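Local coordinates for protein endonuclease 8-like L720 (Acanthamoeba polyphaga mimivirus, PDB 4MB7) that is an endonuclease VIII-like protein of a giant virus, built from a beta-rich N-terminal half, an H2TH domain and a zinc-binding site, at residues V64-M69 with Q105-D110. Numbering follows the deposited sequence.
Sequences VIRTHM and QITLLD
Val64 opens an antiparallel ladder in which residues 64-69 run against 105-109, strands whose short axes approach to 4.7 Å. It pairs with Leu109 through two backbone bonds, the shorter being Leu109 N to Val64 O at 2.6 Å, nearly along the C=O axis. Val64 CB and Leu109 CB stand 4.2 Å apart on the same face. Ile65 turns to the other face; its CG2, anti to the backbone N, meets the equally placed CG2 of Ile106 at 3.8 Å, the two side chains lying alongside each other. Arg66 is gripped at the backbone by Thr107, its N–H nearly straight (171°) onto Thr107 O. Arg66 CB rests 3.8 Å from Leu109 CD1, the two side chains crossing obliquely; farther out the arginine bends at chi3 (70°), and Arg66 NH2 comes to 3.6 Å from Thr107 OG1. The guanidinium also makes a cation-pi contact with Tyr50. On the face carrying Val64, Arg66 and Thr107, a water links the strands, accepting from Arg66 NE at 2.9 Å and donating to Gln105 O. Thr67 faces back beside Ile106, its OG1 bonded to Trp101 NE1. The last pair within these segments is His68 with Gln105; above their backbone bonds, His68 ND1 meets Gln105 OE1 edge-on in a weak 3.4 Å bond, ring and amide planes 80° apart. The sheet is one of two four-stranded antiparallel sheets, consistent with the N-terminal beta-sandwich of the Fpg/Nei family: 104-109 is outermost in this chain, 63-70 bonds onward to 50-56, and helix 126-136 packs Ile130 against Val64 and Leu109.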
loop_
_atom_site.group_PDB
_atom_site.type_symbol
_atom_site.label_atom_id
_atom_site.label_comp_id
_atom_site.label_asym_id
_atom_site.label_seq_id
_atom_site.Cartn_x
_atom_site.Cartn_y
_atom_site.Cartn_z
ATOM N N VAL A 64 -6.859 3.851 -16.968
ATOM C CA VAL A 64 -6.196 3.948 -15.675
ATOM C C VAL A 64 -5.266 2.759 -15.490
ATOM O O VAL A 64 -5.683 1.608 -15.603
ATOM C CB VAL A 64 -7.204 3.993 -14.512
ATOM C CG1 VAL A 64 -6.473 3.934 -13.171
ATOM C CG2 VAL A 64 -8.067 5.244 -14.602
ATOM N N ILE A 65 -3.999 3.042 -15.224
ATOM C CA ILE A 65 -3.042 1.990 -14.914
ATOM C C ILE A 65 -2.919 1.841 -13.406
ATOM O O ILE A 65 -2.613 2.806 -12.703
ATOM C CB ILE A 65 -1.656 2.286 -15.507
ATOM C CG1 ILE A 65 -1.729 2.330 -17.034
ATOM C CG2 ILE A 65 -0.656 1.234 -15.061
ATOM C CD1 ILE A 65 -0.401 2.631 -17.693
ATOM N N ARG A 66 -3.175 0.634 -12.915
ATOM C CA ARG A 66 -3.056 0.349 -11.493
ATOM C C ARG A 66 -1.797 -0.456 -11.208
ATOM O O ARG A 66 -1.552 -1.490 -11.831
ATOM C CB ARG A 66 -4.282 -0.413 -10.981
ATOM C CG ARG A 66 -4.296 -0.607 -9.473
ATOM C CD ARG A 66 -5.376 -1.594 -9.056
ATOM N NE ARG A 66 -5.045 -2.954 -9.474
ATOM C CZ ARG A 66 -5.900 -3.969 -9.468
ATOM N NH1 ARG A 66 -7.152 -3.786 -9.067
ATOM N NH2 ARG A 66 -5.505 -5.168 -9.868
ATOM N N THR A 67 -1.003 0.026 -10.261
ATOM C CA THR A 67 0.223 -0.650 -9.872
ATOM C C THR A 67 0.138 -1.150 -8.437
ATOM O O THR A 67 -0.202 -0.399 -7.521
ATOM C CB THR A 67 1.442 0.284 -10.002
ATOM O OG1 THR A 67 1.552 0.744 -11.355
ATOM C CG2 THR A 67 2.719 -0.449 -9.616
ATOM N N HIS A 68 0.435 -2.430 -8.253
ATOM C CA HIS A 68 0.589 -2.996 -6.923
ATOM C C HIS A 68 2.036 -3.447 -6.758
ATOM O O HIS A 68 2.458 -4.438 -7.354
ATOM C CB HIS A 68 -0.357 -4.180 -6.723
ATOM C CG HIS A 68 -0.196 -4.858 -5.398
ATOM N ND1 HIS A 68 -0.404 -6.210 -5.224
ATOM C CD2 HIS A 68 0.154 -4.372 -4.184
ATOM C CE1 HIS A 68 -0.190 -6.527 -3.960
ATOM N NE2 HIS A 68 0.151 -5.430 -3.307
ATOM N N MET A 69 2.797 -2.705 -5.963
ATOM C CA MET A 69 4.204 -3.016 -5.757
ATOM C C MET A 69 4.366 -4.236 -4.855
ATOM O O MET A 69 3.869 -4.262 -3.731
ATOM C CB MET A 69 4.944 -1.807 -5.177
ATOM C CG MET A 69 5.044 -0.633 -6.143
ATOM S SD MET A 69 5.955 0.778 -5.482
ATOM C CE MET A 69 4.830 1.361 -4.213
ATOM N N GLN A 105 2.813 -5.733 -9.837
ATOM C CA GLN A 105 1.653 -6.130 -10.615
ATOM C C GLN A 105 1.078 -4.890 -11.287
ATOM O O GLN A 105 0.737 -3.909 -10.624
ATOM C CB GLN A 105 0.606 -6.800 -9.725
ATOM C CG GLN A 105 1.082 -8.105 -9.104
ATOM C CD GLN A 105 0.038 -8.750 -8.212
ATOM O OE1 GLN A 105 -1.015 -8.171 -7.948
ATOM N NE2 GLN A 105 0.327 -9.960 -7.745
ATOM N N ILE A 106 0.992 -4.936 -12.609
ATOM C CA ILE A 106 0.552 -3.791 -13.392
ATOM C C ILE A 106 -0.676 -4.166 -14.210
ATOM O O ILE A 106 -0.637 -5.096 -15.017
ATOM C CB ILE A 106 1.675 -3.302 -14.324
ATOM C CG1 ILE A 106 2.931 -2.978 -13.509
ATOM C CG2 ILE A 106 1.219 -2.087 -15.122
ATOM C CD1 ILE A 106 4.169 -2.764 -14.348
ATOM N N THR A 107 -1.762 -3.433 -13.998
ATOM C CA THR A 107 -3.046 -3.772 -14.594
ATOM C C THR A 107 -3.681 -2.576 -15.294
ATOM O O THR A 107 -3.704 -1.468 -14.755
ATOM C CB THR A 107 -4.025 -4.291 -13.518
ATOM O OG1 THR A 107 -3.446 -5.416 -12.845
ATOM C CG2 THR A 107 -5.351 -4.704 -14.142
ATOM N N LEU A 108 -4.196 -2.806 -16.497
ATOM C CA LEU A 108 -4.972 -1.794 -17.198
ATOM C C LEU A 108 -6.403 -1.795 -16.679
ATOM O O LEU A 108 -7.064 -2.833 -16.654
ATOM C CB LEU A 108 -4.979 -2.064 -18.700
ATOM C CG LEU A 108 -5.743 -1.036 -19.537
ATOM C CD1 LEU A 108 -4.938 0.249 -19.654
ATOM C CD2 LEU A 108 -6.098 -1.591 -20.909
ATOM N N LEU A 109 -6.881 -0.632 -16.257
ATOM C CA LEU A 109 -8.265 -0.496 -15.827
ATOM C C LEU A 109 -9.018 0.448 -16.756
ATOM O O LEU A 109 -8.682 1.626 -16.875
ATOM C CB LEU A 109 -8.346 0.001 -14.382
ATOM C CG LEU A 109 -7.750 -0.907 -13.306
ATOM C CD1 LEU A 109 -7.975 -0.312 -11.923
ATOM C CD2 LEU A 109 -8.329 -2.310 -13.389
ATOM N N ASP A 110 -10.031 -0.088 -17.423
ATOM C CA ASP A 110 -10.899 0.699 -18.284
ATOM C C ASP A 110 -12.106 1.141 -17.461
ATOM O O ASP A 110 -12.917 0.313 -17.055
ATOM C CB ASP A 110 -11.319 -0.143 -19.494
ATOM C CG ASP A 110 -12.352 0.547 -20.376
ATOM O OD1 ASP A 110 -12.603 1.759 -20.209
ATOM O OD2 ASP A 110 -12.910 -0.140 -21.258
HETATM O O HOH W 1 -2.335 -3.795 -9.822
#